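Long-range contacts in laminin subunit ALPHA-1 (Mus musculus, PDB 2JD4), which probably helps to attach the basement membrane protein laminin-111 to cell surfaces through its LG4-5 domain pair: residues L59-A64 against A72-Q77; Q66-Y71 against S151-R156; Y216-D221 against A318-P323; N234-G239 against G327-H332; G249-D254 against S337-A342. The protein carries 4 engineered substitutions. All coordinates share one frame; numbering follows the deposited sequence.

Following the chain from its N terminus, contact 1 closes the short hairpin of strands 58-64 and 71-77 in the first laminin G domain. The loop joining these strands supplies residues 66-71 to contact 2, which crosses contact 1 and ties the hairpin to the loop at 151-156; the two meet directly at Y62 and Y153. In the second laminin G domain, residues 216-221, 234-239 and 249-254 come first and meet 318-323, 327-332 and 337-342 in the same order, so contacts 3, 4 and 5 all cross one another. Contacts 4 and 5 adjoin, their centres about 7 Å apart, whereas the centres of contacts 1 and 4 are about 36 Å apart.

Contact 1 of 5, residues L59-A64 against A72-Q77; sequences LIYYVA and ATLQLQ
The hairpin of strands 58-64 and 71-77 carries a classic beta bulge in which I60 and Y61 both face L74. L74 O accepts I60 N at 2.9 Å and, more weakly, Y61 N at 3.4 Å. On the far side of the bulge the antiparallel pairing becomes regular, V63 and A72 forming a hydrogen-bonded pair, with N-H...O bonds both ways. Y61 O takes two donors, L74 N at 3.1 Å and the T73 hydroxyl OG1 at 3.0 Å; OG1 stands anti to its own backbone N (chi1 -178°), and T73 thus adds a side-chain bond between the strands. The hairpin lies in a seven-stranded antiparallel sheet of the laminin G sandwich, and I60, Y61 and A72 turn to the inner side, where they touch L45, V47, L49 and I51 of strand 44-53. There L74 CB sits over one face of the Y61 ring, 3.9 Å from its centroid, a CH-pi contact, while the phenol oxygen goes on to bond T110. I60 CD1 meets L74 CD2 at 3.9 Å. V63 CG2 and A72 CB are pressed together at 3.5 Å, tight for two methyl groups. On the other face the rim of the Y62 ring comes up to T73 CB, and Q75 NE2 bonds the carbonyls of I158 and I161.

Contact 2 of 5, residues Q66-Y71 against S151-R156; sequences QNQMDY and SHYRAR. With MG (magnesium ion), chain C.
Q68 pushes its amide into the loop at 151-156 and is held there at both ends. OE1 accepts R156 N at 2.6 Å, in the carbonyl plane and on a lone pair, while NE2 gives a nearly straight bond (175°) to R154 O at 2.9 Å. OE1 also takes a water that bridges to R156 O. The Y153 hydroxyl packs tip to tip against the amide, OH 3.5 Å from Q68 CD, and itself bonds the Y62 hydroxyl. This compact part gives way to a looser outer side, where the exposed R156 side chain, bent at chi3 (-62°), crosses Q68 at about a right angle, with Q68 CB over one face of its guanidinium; NH2 comes within 2.8 Å of N67 O, but at a poor angle for a hydrogen bond. Further along the loop, D70 OD2 binds magnesium at 2.3 Å with L87, T137 and D139. One acceptor and one donor on the facing backbone fix which way round the Q68 amide must lie, so this uncharged group joins the two loops without a salt bridge.

Contact 3 of 5, residues Y216-D221 against A318-P323; sequences YKVRLD and ADTNDP. With MG (magnesium ion), chain D.
T320 OG1 sits between two backbone groups of the facing loop, donating to Y216 O at 2.7 Å and accepting V218 N at 3.0 Å. Its chi1 of 70° sets OG1 between the backbone N and the carbonyl carbon of T320, from where it stands in for a main-chain partner. V218 closes over the same threonine with CG2, while its CG1 packs on A318 CB at 3.8 Å. K217 and N321 run side by side at the surface, K217 CE 3.6 Å from N321 ND2.

The backbone pairing is split around this hydroxyl. At one end Y216 N bonds D322 O at 2.8 Å, and N321 and D322 both face Y216 in a classic beta bulge, within which N321 N donates to D322 OD2. At the other end R219 and A318 bond each other in both directions. A318 O receives R219 N at 2.9 Å and, from the opposite face of its plane, T320 N, which closes an inverse gamma turn centred on D319. That turn holds the residue whose OD2 binds magnesium at 2.2 Å, together with D246 and three waters; OD1 bonds S317. Outside this shell, V218 and A318 lean on K292 of strand 286-293, whose NZ also bonds R219 O, and T320 packs against I240 of strand 235-241.

Contact 4 of 5, residues N234-G239 against G327-H332; sequences NGVLLG and GGYPAH
The Y329 ring meets V236 at its edge: CG2 of the valine lies near the ring plane, 4.1 Å from CE2, and the two side chains cross at about a right angle. The phenol oxygen is held by S340 O, and L338, Q335 and R341 also touch this tyrosine. Y329 CG lies between its backbone N and carbonyl carbon (chi1 59°), and the ring presents CE2 to V236. A second flat group, the L237 carbonyl, is approached from above its plane, for G327 N bonds L237 O at 2.8 Å with the donor 50° out of that plane. Beside it G327 CA makes a CA-H...O contact to V236 O at 3.2 Å. V236 also packs on the G327-G328 backbone with its other methyl, CG1, which stands anti to the backbone N and lies 3.9 Å from G328 N. Both glycines have positive phi, and at G328 (150°) a side chain would run into the preceding carbonyl oxygen. L237 and L238 both face L250 in a classic beta bulge, and the V236 backbone bonds A342. The contact lies where the chain leaves strand 322-326, the partner of strand 235-241, through two consecutive glycines at the end of a strand of the laminin G beta sandwich.

Contact 5 of 5, residues G249-D254 against S337-A342; sequences GLEIVD and SLSSRA. Engineered in segment 337-342: S337 (natural residue Cys).
E251 points its side chain from strand 247-253 into the loop at 337-342, and L338 slides past it in the opposite direction. E251 CB lies 3.9 Å from L338 CD2, and CG comes closer to the same methyl at 3.7 Å. With chi1 at 42° CG lies between the backbone N and the carbonyl carbon, and from there the chain runs extended to the carboxylate. OE1 accepts S340 N at 2.8 Å on its syn lone pair. OE2 is met by two groups of S339, the hydroxyl OG at 2.7 Å and the backbone N at 3.1 Å, both on the syn side but tilted out of the carboxylate plane, and it also bonds H260 NE2. So many donors would favour the charged form of the carboxylate. In this laminin G domain the loop between strands 322-326 and 347-353 thus folds over a sheet face, where S340 and L338 also touch V236 of the adjoining strand. S340 OG accepts A342 N, an ST turn that bends the loop just after the carboxylate has been passed. V253 CG2 packs on S340 CB at 4.1 Å. At the other end the backbones come close at G249, where the absence of a side chain lets S337 O approach to 3.2 Å from G249 CA in a CA-H...O contact; S337 is an engineered residue whose OG bonds A247 O weakly.

Contact 1 of 5, residues L59-A64 against A72-Q77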
# COMPACT_ATOMS: atom_id res chain seq x y z
N LEU A 59 3.85 2.53 -10.73
CA LEU A 59 4.86 2.96 -11.71
C LEU A 59 6.24 2.54 -11.21
O LEU A 59 6.61 2.82 -10.07
CB LEU A 59 4.80 4.49 -11.90
CG LEU A 59 5.75 5.11 -12.93
CD1 LEU A 59 5.15 6.40 -13.49
CD2 LEU A 59 7.10 5.38 -12.29
N ILE A 60 7.01 1.85 -12.06
CA ILE A 60 8.33 1.37 -11.68
C ILE A 60 9.45 2.32 -12.12
O ILE A 60 10.36 2.61 -11.33
CB ILE A 60 8.56 -0.05 -12.23
CG1 ILE A 60 7.47 -0.99 -11.69
CG2 ILE A 60 9.95 -0.55 -11.85
CD1 ILE A 60 7.39 -2.37 -12.36
N TYR A 61 9.40 2.81 -13.36
CA TYR A 61 10.37 3.82 -13.82
C TYR A 61 9.78 4.68 -14.93
O TYR A 61 8.88 4.24 -15.65
CB TYR A 61 11.71 3.19 -14.26
CG TYR A 61 11.79 2.59 -15.64
CD1 TYR A 61 11.72 3.38 -16.79
CD2 TYR A 61 11.99 1.22 -15.81
CE1 TYR A 61 11.86 2.82 -18.06
CE2 TYR A 61 12.12 0.65 -17.07
CZ TYR A 61 12.06 1.46 -18.19
OH TYR A 61 12.19 0.91 -19.45
N TYR A 62 10.31 5.89 -15.06
CA TYR A 62 9.85 6.84 -16.06
C TYR A 62 10.96 7.81 -16.49
O TYR A 62 11.76 8.26 -15.66
CB TYR A 62 8.68 7.63 -15.46
CG TYR A 62 8.16 8.79 -16.28
CD1 TYR A 62 7.28 8.59 -17.35
CD2 TYR A 62 8.51 10.10 -15.97
CE1 TYR A 62 6.77 9.66 -18.07
CE2 TYR A 62 8.01 11.18 -16.68
CZ TYR A 62 7.14 10.96 -17.73
OH TYR A 62 6.64 12.03 -18.44
N VAL A 63 11.01 8.09 -17.79
CA VAL A 63 11.96 9.05 -18.36
C VAL A 63 11.17 9.80 -19.43
O VAL A 63 10.30 9.22 -20.09
CB VAL A 63 13.18 8.37 -19.03
CG1 VAL A 63 14.08 7.74 -17.97
CG2 VAL A 63 12.73 7.33 -20.04
N ALA A 64 11.45 11.09 -19.59
CA ALA A 64 10.70 11.86 -20.57
C ALA A 64 11.35 13.17 -20.95
O ALA A 64 12.19 13.72 -20.22
CB ALA A 64 9.29 12.13 -20.05
N ALA A 72 9.31 7.09 -21.92
CA ALA A 72 9.46 5.65 -21.79
C ALA A 72 9.09 5.32 -20.35
O ALA A 72 9.53 6.02 -19.43
CB ALA A 72 10.89 5.22 -22.08
N THR A 73 8.29 4.28 -20.14
CA THR A 73 7.88 3.90 -18.80
C THR A 73 7.59 2.41 -18.64
O THR A 73 7.32 1.71 -19.62
CB THR A 73 6.61 4.71 -18.38
OG1 THR A 73 6.24 4.36 -17.04
CG2 THR A 73 5.45 4.40 -19.32
N LEU A 74 7.71 1.93 -17.41
CA LEU A 74 7.42 0.54 -17.06
C LEU A 74 6.46 0.63 -15.88
O LEU A 74 6.78 1.22 -14.84
CB LEU A 74 8.70 -0.20 -16.63
CG LEU A 74 8.47 -1.63 -16.10
CD1 LEU A 74 8.00 -2.53 -17.24
CD2 LEU A 74 9.75 -2.20 -15.50
N GLN A 75 5.26 0.08 -16.06
CA GLN A 75 4.23 0.11 -15.03
C GLN A 75 3.66 -1.27 -14.77
O GLN A 75 3.68 -2.14 -15.64
CB GLN A 75 3.08 1.04 -15.47
CG GLN A 75 3.49 2.49 -15.69
CD GLN A 75 2.51 3.23 -16.60
OE1 GLN A 75 2.30 2.84 -17.74
NE2 GLN A 75 1.93 4.32 -16.09
N LEU A 76 3.16 -1.48 -13.55
CA LEU A 76 2.55 -2.75 -13.19
C LEU A 76 1.05 -2.48 -13.16
O LEU A 76 0.61 -1.44 -12.67
CB LEU A 76 3.00 -3.20 -11.80
CG LEU A 76 2.51 -4.59 -11.40
CD1 LEU A 76 3.30 -5.65 -12.18
CD2 LEU A 76 2.70 -4.80 -9.89
N GLN A 77 0.27 -3.42 -13.69
CA GLN A 77 -1.19 -3.28 -13.72
C GLN A 77 -1.83 -4.65 -13.62
O GLN A 77 -1.51 -5.56 -14.40
CB GLN A 77 -1.64 -2.58 -15.00
CG GLN A 77 -3.15 -2.43 -15.11
CD GLN A 77 -3.58 -1.75 -16.40
OE1 GLN A 77 -3.49 -0.53 -16.53
NE2 GLN A 77 -4.04 -2.55 -17.36

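Contact 2 of 5, residues Q66-Y71 against S151-R156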
# COMPACT_ATOMS: atom_id res chain seq x y z
N GLN A 66 11.43 17.19 -21.69
CA GLN A 66 10.92 18.29 -20.89
C GLN A 66 9.47 18.61 -21.28
O GLN A 66 8.66 18.94 -20.42
CB GLN A 66 11.79 19.53 -21.07
CG GLN A 66 11.34 20.75 -20.26
CD GLN A 66 11.52 20.58 -18.77
OE1 GLN A 66 11.23 21.49 -17.99
NE2 GLN A 66 12.00 19.41 -18.35
N ASN A 67 9.16 18.53 -22.57
CA ASN A 67 7.80 18.83 -23.03
C ASN A 67 6.92 17.59 -23.02
O ASN A 67 5.74 17.65 -23.38
CB ASN A 67 7.80 19.46 -24.43
CG ASN A 67 8.37 18.54 -25.50
OD1 ASN A 67 8.08 17.35 -25.54
ND2 ASN A 67 9.18 19.10 -26.40
N GLN A 68 7.51 16.47 -22.61
CA GLN A 68 6.81 15.19 -22.52
C GLN A 68 6.33 14.58 -23.83
O GLN A 68 5.50 13.67 -23.83
CB GLN A 68 5.63 15.31 -21.55
CG GLN A 68 6.05 15.51 -20.10
CD GLN A 68 4.92 15.24 -19.12
OE1 GLN A 68 4.27 14.21 -19.20
NE2 GLN A 68 4.69 16.17 -18.20
N MET A 69 6.85 15.07 -24.96
CA MET A 69 6.47 14.55 -26.27
C MET A 69 7.16 13.21 -26.52
O MET A 69 6.73 12.43 -27.37
CB MET A 69 6.83 15.56 -27.36
CG MET A 69 5.62 16.08 -28.14
SD MET A 69 4.24 16.56 -27.08
CE MET A 69 4.75 18.22 -26.56
N ASP A 70 8.24 12.97 -25.79
CA ASP A 70 9.00 11.72 -25.87
C ASP A 70 8.99 11.14 -24.45
O ASP A 70 9.10 11.89 -23.49
CB ASP A 70 10.46 11.98 -26.27
CG ASP A 70 10.62 12.30 -27.75
OD1 ASP A 70 9.93 13.22 -28.23
OD2 ASP A 70 11.45 11.63 -28.41
N TYR A 71 8.86 9.82 -24.33
CA TYR A 71 8.87 9.20 -23.00
C TYR A 71 9.04 7.69 -23.07
O TYR A 71 8.94 7.09 -24.14
CB TYR A 71 7.58 9.53 -22.24
CG TYR A 71 6.32 8.94 -22.85
CD1 TYR A 71 6.06 7.58 -22.76
CD2 TYR A 71 5.42 9.75 -23.54
CE1 TYR A 71 4.92 7.02 -23.36
CE2 TYR A 71 4.28 9.20 -24.15
CZ TYR A 71 4.05 7.84 -24.06
OH TYR A 71 2.95 7.29 -24.67
N SER A 151 5.72 14.74 -6.18
CA SER A 151 4.37 15.24 -5.97
C SER A 151 3.99 16.39 -6.92
O SER A 151 2.83 16.52 -7.33
CB SER A 151 4.21 15.70 -4.52
OG SER A 151 2.88 16.09 -4.25
N HIS A 152 4.96 17.22 -7.26
CA HIS A 152 4.71 18.36 -8.13
C HIS A 152 4.63 18.03 -9.62
O HIS A 152 4.16 18.85 -10.41
CB HIS A 152 5.79 19.42 -7.91
CG HIS A 152 7.18 18.95 -8.23
ND1 HIS A 152 7.58 18.62 -9.50
CD2 HIS A 152 8.26 18.75 -7.43
CE1 HIS A 152 8.84 18.24 -9.48
NE2 HIS A 152 9.28 18.31 -8.24
N TYR A 153 5.07 16.84 -10.01
CA TYR A 153 5.07 16.43 -11.41
C TYR A 153 3.71 15.95 -11.93
O TYR A 153 2.98 15.28 -11.21
CB TYR A 153 6.12 15.33 -11.62
CG TYR A 153 6.54 15.12 -13.05
CD1 TYR A 153 7.38 16.03 -13.69
CD2 TYR A 153 6.09 14.02 -13.78
CE1 TYR A 153 7.77 15.85 -15.01
CE2 TYR A 153 6.47 13.83 -15.10
CZ TYR A 153 7.31 14.75 -15.71
OH TYR A 153 7.68 14.57 -17.02
N ARG A 154 3.39 16.31 -13.17
CA ARG A 154 2.13 15.91 -13.81
C ARG A 154 2.48 15.13 -15.07
O ARG A 154 2.66 15.73 -16.12
CB ARG A 154 1.31 17.14 -14.22
CG ARG A 154 0.69 17.96 -13.09
CD ARG A 154 -0.38 17.18 -12.36
NE ARG A 154 0.10 16.68 -11.08
CZ ARG A 154 0.41 17.46 -10.04
NH1 ARG A 154 0.27 18.77 -10.14
NH2 ARG A 154 0.85 16.92 -8.91
N ALA A 155 2.58 13.81 -14.98
CA ALA A 155 2.94 13.01 -16.14
C ALA A 155 1.76 12.86 -17.10
O ALA A 155 0.67 12.47 -16.69
CB ALA A 155 3.44 11.63 -15.71
N ARG A 156 1.99 13.16 -18.38
CA ARG A 156 0.93 13.07 -19.38
C ARG A 156 1.08 11.86 -20.31
O ARG A 156 2.19 11.41 -20.61
CB ARG A 156 0.90 14.36 -20.22
CG ARG A 156 0.73 15.64 -19.40
CD ARG A 156 0.34 16.84 -20.27
NE ARG A 156 1.35 17.16 -21.28
CZ ARG A 156 2.45 17.87 -21.04
NH1 ARG A 156 2.70 18.35 -19.83
NH2 ARG A 156 3.31 18.10 -22.03
MG MG C . 12.14 11.72 -30.56
O HOH W 1 5.06 11.59 -20.53
O HOH W 2 10.90 13.70 -30.63
O HOH W 3 12.57 11.71 -32.76

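Contact 3 of 5, residues Y216-D221 against A318-P323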
# COMPACT_ATOMS: atom_id res chain seq x y z
N TYR A 216 -15.83 11.25 5.56
CA TYR A 216 -16.57 10.05 5.18
C TYR A 216 -17.89 10.05 5.95
O TYR A 216 -17.92 10.37 7.14
CB TYR A 216 -15.77 8.79 5.53
CG TYR A 216 -16.34 7.53 4.91
CD1 TYR A 216 -16.14 7.24 3.56
CD2 TYR A 216 -17.13 6.66 5.66
CE1 TYR A 216 -16.73 6.12 2.96
CE2 TYR A 216 -17.72 5.53 5.08
CZ TYR A 216 -17.51 5.27 3.73
OH TYR A 216 -18.10 4.17 3.15
N LYS A 217 -18.97 9.68 5.27
CA LYS A 217 -20.29 9.63 5.90
C LYS A 217 -20.76 8.19 6.05
O LYS A 217 -21.09 7.54 5.06
CB LYS A 217 -21.31 10.40 5.06
CG LYS A 217 -21.00 11.88 4.88
CD LYS A 217 -22.03 12.55 4.00
CE LYS A 217 -21.67 14.00 3.72
NZ LYS A 217 -22.67 14.66 2.84
N VAL A 218 -20.80 7.69 7.29
CA VAL A 218 -21.22 6.32 7.53
C VAL A 218 -22.70 6.13 7.17
O VAL A 218 -23.06 5.18 6.48
CB VAL A 218 -20.99 5.92 9.00
CG1 VAL A 218 -21.50 4.52 9.25
CG2 VAL A 218 -19.50 6.01 9.33
N ARG A 219 -23.54 7.03 7.66
CA ARG A 219 -24.97 6.97 7.39
C ARG A 219 -25.61 5.70 7.95
O ARG A 219 -25.28 5.26 9.05
CB ARG A 219 -25.24 7.07 5.88
CG ARG A 219 -24.47 8.20 5.20
CD ARG A 219 -24.91 9.57 5.69
NE ARG A 219 -26.02 10.11 4.90
CZ ARG A 219 -25.93 10.42 3.61
NH1 ARG A 219 -24.79 10.24 2.95
NH2 ARG A 219 -26.98 10.91 2.97
N LEU A 220 -26.52 5.09 7.19
CA LEU A 220 -27.23 3.90 7.66
C LEU A 220 -26.54 2.55 7.49
O LEU A 220 -26.52 1.75 8.42
CB LEU A 220 -28.62 3.82 7.00
CG LEU A 220 -29.66 4.87 7.38
CD1 LEU A 220 -29.22 6.25 6.92
CD2 LEU A 220 -30.99 4.50 6.73
N ASP A 221 -25.98 2.29 6.31
CA ASP A 221 -25.34 1.00 6.09
C ASP A 221 -23.88 1.11 5.64
O ASP A 221 -23.52 1.96 4.81
CB ASP A 221 -26.14 0.20 5.06
CG ASP A 221 -25.67 -1.24 4.95
OD1 ASP A 221 -24.52 -1.46 4.52
OD2 ASP A 221 -26.46 -2.15 5.29
N ALA A 318 -25.55 7.06 11.35
CA ALA A 318 -24.34 7.52 12.02
C ALA A 318 -23.88 8.67 11.15
O ALA A 318 -23.16 8.48 10.16
CB ALA A 318 -23.29 6.43 12.06
N ASP A 319 -24.32 9.87 11.50
CA ASP A 319 -24.00 11.04 10.71
C ASP A 319 -22.60 11.58 10.91
O ASP A 319 -22.41 12.62 11.53
CB ASP A 319 -25.04 12.12 10.96
CG ASP A 319 -26.44 11.65 10.60
OD1 ASP A 319 -26.68 11.35 9.41
OD2 ASP A 319 -27.28 11.56 11.51
N THR A 320 -21.63 10.86 10.37
CA THR A 320 -20.24 11.27 10.44
C THR A 320 -19.97 12.02 9.15
O THR A 320 -20.73 11.92 8.19
CB THR A 320 -19.28 10.06 10.51
OG1 THR A 320 -19.27 9.38 9.25
CG2 THR A 320 -19.71 9.10 11.60
N ASN A 321 -18.88 12.77 9.13
CA ASN A 321 -18.47 13.53 7.96
C ASN A 321 -17.05 13.89 8.32
O ASN A 321 -16.66 15.06 8.30
CB ASN A 321 -19.32 14.80 7.81
CG ASN A 321 -19.30 15.35 6.40
OD1 ASN A 321 -19.92 16.38 6.11
ND2 ASN A 321 -18.58 14.68 5.51
N ASP A 322 -16.28 12.86 8.65
CA ASP A 322 -14.91 13.04 9.10
C ASP A 322 -13.94 12.00 8.55
O ASP A 322 -14.34 11.02 7.92
CB ASP A 322 -14.90 13.02 10.62
CG ASP A 322 -15.87 14.03 11.22
OD1 ASP A 322 -15.40 15.07 11.73
OD2 ASP A 322 -17.09 13.80 11.15
N PRO A 323 -12.63 12.21 8.76
CA PRO A 323 -11.61 11.28 8.27
C PRO A 323 -11.67 9.91 8.94
O PRO A 323 -12.26 9.75 10.01
CB PRO A 323 -10.29 12.00 8.57
CG PRO A 323 -10.69 13.45 8.52
CD PRO A 323 -12.00 13.45 9.26
MG MG D . -27.32 11.78 13.70
O HOH W 4 -26.39 13.54 13.49
O HOH W 5 -27.41 11.85 15.92
O HOH W 6 -28.57 10.01 13.74

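Contact 4 of 5, residues N234-G239 against G327-H332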
# COMPACT_ATOMS: atom_id res chain seq x y z
N ASN A 234 -3.69 -5.06 23.15
CA ASN A 234 -4.50 -3.84 23.04
C ASN A 234 -4.10 -2.99 21.84
O ASN A 234 -2.92 -2.75 21.60
CB ASN A 234 -4.38 -3.00 24.32
CG ASN A 234 -4.81 -3.77 25.55
OD1 ASN A 234 -3.99 -4.40 26.21
ND2 ASN A 234 -6.10 -3.73 25.86
N GLY A 235 -5.09 -2.52 21.09
CA GLY A 235 -4.79 -1.70 19.94
C GLY A 235 -6.01 -1.26 19.16
O GLY A 235 -6.89 -2.07 18.86
N VAL A 236 -6.06 0.03 18.85
CA VAL A 236 -7.16 0.59 18.08
C VAL A 236 -6.99 0.18 16.62
O VAL A 236 -5.88 0.22 16.09
CB VAL A 236 -7.16 2.13 18.16
CG1 VAL A 236 -8.21 2.70 17.20
CG2 VAL A 236 -7.42 2.59 19.60
N LEU A 237 -8.08 -0.21 15.97
CA LEU A 237 -8.02 -0.60 14.57
C LEU A 237 -8.58 0.48 13.65
O LEU A 237 -7.91 0.90 12.70
CB LEU A 237 -8.79 -1.91 14.35
CG LEU A 237 -8.18 -3.17 15.00
CD1 LEU A 237 -9.16 -4.34 14.92
CD2 LEU A 237 -6.87 -3.52 14.28
N LEU A 238 -9.78 0.96 13.95
CA LEU A 238 -10.40 1.98 13.11
C LEU A 238 -11.44 2.82 13.84
O LEU A 238 -12.14 2.34 14.73
CB LEU A 238 -11.02 1.31 11.88
CG LEU A 238 -11.68 2.14 10.77
CD1 LEU A 238 -11.54 1.40 9.44
CD2 LEU A 238 -13.15 2.41 11.11
N GLY A 239 -11.52 4.09 13.45
CA GLY A 239 -12.48 5.01 14.03
C GLY A 239 -12.87 6.14 13.09
O GLY A 239 -12.03 6.71 12.38
N GLY A 327 -5.52 2.38 12.99
CA GLY A 327 -4.43 2.00 13.89
C GLY A 327 -4.19 2.89 15.10
O GLY A 327 -3.26 2.64 15.88
N GLY A 328 -5.01 3.93 15.27
CA GLY A 328 -4.85 4.84 16.40
C GLY A 328 -5.32 6.24 16.06
O GLY A 328 -5.98 6.45 15.04
N TYR A 329 -4.99 7.22 16.91
CA TYR A 329 -5.39 8.60 16.67
C TYR A 329 -4.74 9.54 17.68
O TYR A 329 -4.51 9.17 18.84
CB TYR A 329 -6.92 8.73 16.73
CG TYR A 329 -7.56 8.32 18.04
CD1 TYR A 329 -7.97 9.28 18.97
CD2 TYR A 329 -7.78 6.98 18.34
CE1 TYR A 329 -8.57 8.91 20.18
CE2 TYR A 329 -8.38 6.59 19.55
CZ TYR A 329 -8.77 7.56 20.46
OH TYR A 329 -9.36 7.19 21.65
N PRO A 330 -4.42 10.78 17.26
CA PRO A 330 -3.79 11.77 18.14
C PRO A 330 -4.76 12.31 19.19
O PRO A 330 -5.97 12.29 18.98
CB PRO A 330 -3.30 12.84 17.16
CG PRO A 330 -4.34 12.80 16.10
CD PRO A 330 -4.57 11.32 15.89
N ALA A 331 -4.21 12.77 20.31
CA ALA A 331 -4.99 13.28 21.44
C ALA A 331 -5.99 14.40 21.15
O ALA A 331 -7.04 14.49 21.81
CB ALA A 331 -4.05 13.74 22.55
N HIS A 332 -5.69 15.26 20.18
CA HIS A 332 -6.60 16.36 19.86
C HIS A 332 -7.80 15.94 19.02
O HIS A 332 -8.71 16.75 18.78
CB HIS A 332 -5.84 17.49 19.16
CG HIS A 332 -5.25 17.11 17.84
ND1 HIS A 332 -4.08 16.40 17.72
CD2 HIS A 332 -5.69 17.34 16.58
CE1 HIS A 332 -3.81 16.21 16.44
NE2 HIS A 332 -4.78 16.77 15.72

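Contact 5 of 5, residues G249-D254 against S337-A342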
# COMPACT_ATOMS: atom_id res chain seq x y z
N GLY A 249 -16.54 2.74 15.90
CA GLY A 249 -15.17 2.36 16.24
C GLY A 249 -14.94 0.86 16.29
O GLY A 249 -15.86 0.10 16.59
N LEU A 250 -13.71 0.45 15.99
CA LEU A 250 -13.31 -0.96 16.00
C LEU A 250 -11.98 -0.99 16.75
O LEU A 250 -11.04 -0.28 16.38
CB LEU A 250 -13.12 -1.46 14.57
CG LEU A 250 -13.28 -2.95 14.28
CD1 LEU A 250 -14.71 -3.38 14.55
CD2 LEU A 250 -12.92 -3.23 12.82
N GLU A 251 -11.89 -1.80 17.80
CA GLU A 251 -10.67 -1.87 18.60
C GLU A 251 -10.48 -3.21 19.31
O GLU A 251 -11.42 -3.98 19.49
CB GLU A 251 -10.68 -0.75 19.66
CG GLU A 251 -12.04 -0.57 20.32
CD GLU A 251 -12.04 0.42 21.49
OE1 GLU A 251 -11.21 1.36 21.52
OE2 GLU A 251 -12.90 0.27 22.38
N ILE A 252 -9.23 -3.47 19.69
CA ILE A 252 -8.87 -4.69 20.41
C ILE A 252 -8.52 -4.25 21.83
O ILE A 252 -7.59 -3.47 22.03
CB ILE A 252 -7.62 -5.37 19.78
CG1 ILE A 252 -7.91 -5.77 18.33
CG2 ILE A 252 -7.25 -6.60 20.59
CD1 ILE A 252 -6.74 -6.47 17.64
N VAL A 253 -9.27 -4.73 22.81
CA VAL A 253 -9.03 -4.39 24.21
C VAL A 253 -8.98 -5.67 25.05
O VAL A 253 -9.96 -6.39 25.15
CB VAL A 253 -10.15 -3.47 24.76
CG1 VAL A 253 -9.92 -3.18 26.24
CG2 VAL A 253 -10.18 -2.17 23.97
N ASP A 254 -7.81 -5.93 25.63
CA ASP A 254 -7.60 -7.12 26.46
C ASP A 254 -7.91 -8.43 25.75
O ASP A 254 -8.52 -9.33 26.32
CB ASP A 254 -8.43 -7.02 27.74
CG ASP A 254 -8.05 -5.82 28.58
OD1 ASP A 254 -6.84 -5.63 28.84
OD2 ASP A 254 -8.96 -5.07 29.00
N SER A 337 -16.67 6.83 19.62
CA SER A 337 -16.99 5.40 19.70
C SER A 337 -15.76 4.50 19.81
O SER A 337 -15.69 3.43 19.21
CB SER A 337 -17.87 4.99 18.52
OG SER A 337 -19.17 5.57 18.64
N LEU A 338 -14.79 4.95 20.60
CA LEU A 338 -13.57 4.20 20.89
C LEU A 338 -13.25 4.41 22.37
O LEU A 338 -13.17 5.54 22.83
CB LEU A 338 -12.39 4.70 20.03
CG LEU A 338 -12.33 4.19 18.59
CD1 LEU A 338 -11.13 4.81 17.86
CD2 LEU A 338 -12.21 2.66 18.59
N SER A 339 -13.11 3.32 23.12
CA SER A 339 -12.79 3.45 24.54
C SER A 339 -11.27 3.52 24.73
O SER A 339 -10.77 4.14 25.68
CB SER A 339 -13.37 2.28 25.34
OG SER A 339 -12.81 1.04 24.94
N SER A 340 -10.54 2.90 23.82
CA SER A 340 -9.08 2.88 23.89
C SER A 340 -8.42 3.98 23.08
O SER A 340 -9.01 4.53 22.15
CB SER A 340 -8.54 1.52 23.42
OG SER A 340 -7.12 1.55 23.38
N ARG A 341 -7.17 4.26 23.44
CA ARG A 341 -6.36 5.29 22.80
C ARG A 341 -5.00 4.68 22.38
O ARG A 341 -4.15 5.37 21.82
CB ARG A 341 -6.16 6.41 23.82
CG ARG A 341 -5.58 7.70 23.30
CD ARG A 341 -5.57 8.75 24.41
NE ARG A 341 -6.91 9.20 24.79
CZ ARG A 341 -7.62 10.11 24.13
NH1 ARG A 341 -7.12 10.68 23.04
NH2 ARG A 341 -8.82 10.47 24.56
N ALA A 342 -4.82 3.39 22.66
CA ALA A 342 -3.57 2.69 22.36
C ALA A 342 -3.38 2.39 20.87
O ALA A 342 -4.25 1.81 20.24
CB ALA A 342 -3.52 1.39 23.16